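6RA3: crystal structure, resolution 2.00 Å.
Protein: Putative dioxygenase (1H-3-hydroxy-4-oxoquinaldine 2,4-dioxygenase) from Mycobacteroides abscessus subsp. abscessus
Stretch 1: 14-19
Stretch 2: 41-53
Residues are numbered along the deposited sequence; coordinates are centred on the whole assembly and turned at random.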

# COMPACT_ATOMS: atom_id res chain seq x y z
N PHE A 14 0.01 -11.16 -0.91
CA PHE A 14 -0.19 -11.82 0.38
C PHE A 14 0.28 -10.91 1.51
O PHE A 14 0.89 -9.85 1.28
CB PHE A 14 0.55 -13.15 0.39
CG PHE A 14 2.05 -13.02 0.44
CD1 PHE A 14 2.78 -12.82 -0.71
CD2 PHE A 14 2.73 -13.10 1.66
CE1 PHE A 14 4.15 -12.67 -0.67
CE2 PHE A 14 4.11 -12.95 1.71
CZ PHE A 14 4.82 -12.77 0.53
N ASP A 15 -0.06 -11.29 2.73
CA ASP A 15 0.68 -10.82 3.90
C ASP A 15 0.82 -11.96 4.90
O ASP A 15 0.12 -12.97 4.85
CB ASP A 15 0.05 -9.55 4.50
CG ASP A 15 -1.25 -9.80 5.23
OD1 ASP A 15 -1.73 -8.81 5.85
OD2 ASP A 15 -1.79 -10.93 5.21
N ASP A 16 1.80 -11.79 5.78
CA ASP A 16 2.31 -12.84 6.65
C ASP A 16 2.51 -12.20 8.02
O ASP A 16 3.34 -11.30 8.16
CB ASP A 16 3.62 -13.37 6.07
CG ASP A 16 4.38 -14.26 7.01
OD1 ASP A 16 3.75 -14.72 7.99
OD2 ASP A 16 5.60 -14.49 6.76
N GLN A 17 1.74 -12.64 9.02
CA GLN A 17 1.69 -12.03 10.35
C GLN A 17 1.66 -13.12 11.41
O GLN A 17 0.96 -14.13 11.25
CB GLN A 17 0.45 -11.13 10.50
CG GLN A 17 0.38 -9.97 9.52
CD GLN A 17 -0.61 -8.91 9.92
OE1 GLN A 17 -0.64 -8.45 11.07
NE2 GLN A 17 -1.41 -8.49 8.97
N GLY A 18 2.43 -12.94 12.48
CA GLY A 18 2.46 -13.82 13.65
C GLY A 18 3.63 -14.80 13.62
O GLY A 18 4.16 -15.15 12.56
N HIS A 19 4.06 -15.25 14.83
CA HIS A 19 5.14 -16.23 14.90
C HIS A 19 4.88 -17.38 15.88
O HIS A 19 5.80 -18.16 16.15
CB HIS A 19 6.46 -15.54 15.25
CG HIS A 19 7.12 -14.88 14.07
ND1 HIS A 19 6.93 -13.55 13.76
CD2 HIS A 19 7.96 -15.37 13.13
CE1 HIS A 19 7.64 -13.25 12.68
NE2 HIS A 19 8.27 -14.34 12.28
N MET A 41 -11.27 -10.89 10.87
CA MET A 41 -10.78 -12.07 11.58
C MET A 41 -9.30 -11.97 11.91
O MET A 41 -8.83 -12.64 12.84
CB MET A 41 -11.00 -13.33 10.74
CG MET A 41 -12.47 -13.85 10.65
SD MET A 41 -12.63 -15.22 9.48
CE MET A 41 -11.52 -16.45 10.09
N LEU A 42 -8.55 -11.18 11.14
CA LEU A 42 -7.10 -11.17 11.25
C LEU A 42 -6.58 -10.91 12.66
O LEU A 42 -5.65 -11.62 13.09
CB LEU A 42 -6.56 -10.10 10.30
CG LEU A 42 -5.05 -9.93 10.36
CD1 LEU A 42 -4.34 -11.23 10.05
CD2 LEU A 42 -4.66 -8.86 9.38
N PRO A 43 -7.07 -9.94 13.42
CA PRO A 43 -6.50 -9.74 14.76
C PRO A 43 -6.57 -10.99 15.62
O PRO A 43 -5.64 -11.27 16.39
CB PRO A 43 -7.34 -8.60 15.34
CG PRO A 43 -8.13 -8.04 14.20
CD PRO A 43 -8.23 -9.07 13.16
N TYR A 44 -7.66 -11.76 15.49
CA TYR A 44 -7.85 -12.98 16.26
C TYR A 44 -7.00 -14.12 15.72
O TYR A 44 -6.41 -14.87 16.49
CB TYR A 44 -9.34 -13.37 16.25
CG TYR A 44 -10.27 -12.28 16.72
CD1 TYR A 44 -10.51 -12.06 18.06
CD2 TYR A 44 -10.92 -11.47 15.81
CE1 TYR A 44 -11.37 -11.06 18.49
CE2 TYR A 44 -11.78 -10.46 16.22
CZ TYR A 44 -12.01 -10.27 17.56
OH TYR A 44 -12.86 -9.27 17.97
N LEU A 45 -6.88 -14.23 14.40
CA LEU A 45 -6.07 -15.32 13.83
C LEU A 45 -4.60 -15.13 14.16
O LEU A 45 -3.90 -16.10 14.53
CB LEU A 45 -6.26 -15.39 12.31
CG LEU A 45 -7.66 -15.77 11.78
CD1 LEU A 45 -7.68 -15.80 10.24
CD2 LEU A 45 -8.11 -17.12 12.37
N ARG A 46 -4.09 -13.91 14.00
CA ARG A 46 -2.65 -13.70 14.13
C ARG A 46 -2.20 -13.80 15.59
O ARG A 46 -1.03 -14.10 15.86
CB ARG A 46 -2.24 -12.34 13.51
CG ARG A 46 -2.81 -11.13 14.21
CD ARG A 46 -2.22 -9.80 13.73
NE ARG A 46 -2.47 -8.70 14.67
CZ ARG A 46 -2.13 -7.42 14.45
NH1 ARG A 46 -1.52 -7.08 13.32
NH2 ARG A 46 -2.39 -6.46 15.35
N ALA A 47 -3.11 -13.56 16.54
CA ALA A 47 -2.80 -13.81 17.94
C ALA A 47 -2.63 -15.29 18.21
O ALA A 47 -1.89 -15.67 19.11
CB ALA A 47 -3.89 -13.22 18.83
N ALA A 48 -3.28 -16.14 17.41
CA ALA A 48 -3.27 -17.57 17.68
C ALA A 48 -2.14 -18.29 16.95
O ALA A 48 -1.50 -19.18 17.52
CB ALA A 48 -4.63 -18.17 17.29
N GLN A 49 -1.86 -17.92 15.70
CA GLN A 49 -0.90 -18.64 14.88
C GLN A 49 -0.34 -17.68 13.85
O GLN A 49 -0.95 -16.67 13.53
CB GLN A 49 -1.52 -19.82 14.13
CG GLN A 49 -2.36 -20.80 14.94
CD GLN A 49 -1.52 -21.69 15.86
OE1 GLN A 49 -0.36 -22.01 15.58
NE2 GLN A 49 -2.13 -22.08 16.98
N ARG A 50 0.80 -18.04 13.28
CA ARG A 50 1.22 -17.40 12.05
C ARG A 50 0.07 -17.49 11.08
O ARG A 50 -0.46 -18.59 10.85
CB ARG A 50 2.46 -18.06 11.46
CG ARG A 50 3.02 -17.41 10.16
CD ARG A 50 4.16 -18.22 9.57
NE ARG A 50 4.77 -17.57 8.43
CZ ARG A 50 5.78 -18.06 7.73
NH1 ARG A 50 6.30 -19.22 8.03
NH2 ARG A 50 6.27 -17.37 6.71
N THR A 51 -0.35 -16.34 10.56
CA THR A 51 -1.43 -16.24 9.60
C THR A 51 -0.90 -15.63 8.30
O THR A 51 -0.28 -14.56 8.32
CB THR A 51 -2.54 -15.39 10.19
OG1 THR A 51 -3.07 -16.07 11.34
CG2 THR A 51 -3.66 -15.12 9.16
N VAL A 52 -1.13 -16.33 7.19
CA VAL A 52 -0.75 -15.91 5.85
C VAL A 52 -2.05 -15.70 5.08
O VAL A 52 -2.79 -16.67 4.85
CB VAL A 52 0.15 -16.94 5.14
CG1 VAL A 52 0.37 -16.57 3.65
CG2 VAL A 52 1.47 -17.11 5.83
N ARG A 53 -2.35 -14.46 4.72
CA ARG A 53 -3.52 -14.16 3.91
C ARG A 53 -3.10 -14.12 2.45
O ARG A 53 -2.12 -13.46 2.10
CB ARG A 53 -4.17 -12.85 4.32
CG ARG A 53 -4.64 -12.78 5.75
CD ARG A 53 -5.49 -11.56 5.98
NE ARG A 53 -4.66 -10.37 5.91
CZ ARG A 53 -5.12 -9.12 5.87
NH1 ARG A 53 -6.42 -8.88 5.88
NH2 ARG A 53 -4.25 -8.12 5.83
O HOH W 1 -1.67 -11.70 7.71
O HOH W 2 1.37 -15.35 16.16

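Adjacent antiparallel strands are joined twice over, first by their backbones and then by the side chains their register sets side by side, and this pair from a putative dioxygenase illustrates both layers. Strand 14-17 runs against strand 51-53, their directions 170° apart and their axes approaching to 4.7 Å. Two hydrogen-bonded pairs flank a non-hydrogen-bonded one. At the first, Asp15 N donates to Arg53 O (3.1 Å) and Arg53 N to Asp15 O (2.9 Å); at the second, Gln17 N donates to Thr51 O (2.9 Å) and Thr51 N to Gln17 O (2.7 Å). Between them, Asp16 and Val52 bring their CA atoms to 4.4 Å, and CA-H...O contacts such as Val52 CA to Asp15 O (3.2 Å) supplement the ladder.

Alternation then sorts the side chains. Asp15, Gln17, Thr51 and Arg53 share one face, where opposite charges meet across a register pair: Arg53 NH2 reaches Asp15 OD1 at 2.6 Å and Arg53 NE reaches Asp15 OD2 at 3.0 Å, a two-pronged salt bridge in which the carboxylate lies at the guanidinium edge, near its plane. Gln17 uses both ends of its amide. Gln17 NE2 donates to Asp15 OD1 (3.2 Å), while Gln17 OE1 accepts from Arg46 NH1 (2.8 Å), linking the strand to Arg46, whose backbone N bonds to Leu42 O one helical turn earlier.

Asp16 points to the other face with Val52, and its carboxylate is met by Arg50, from the loop before strand 51-53, in a second two-pronged salt bridge: Arg50 NE donates to Asp16 OD1 (3.1 Å) and Arg50 NH2 to Asp16 OD2 (3.0 Å). An extended Arg50 side chain spans the two-residue offset from Val52.

Beyond the strand, Gly18 lies close to Arg50, their CA atoms 4.1 Å apart. Its backbone angles call for glycine, and an ideal CB on Gly18 would lie 3.0 Å from Gln49 O, a clash.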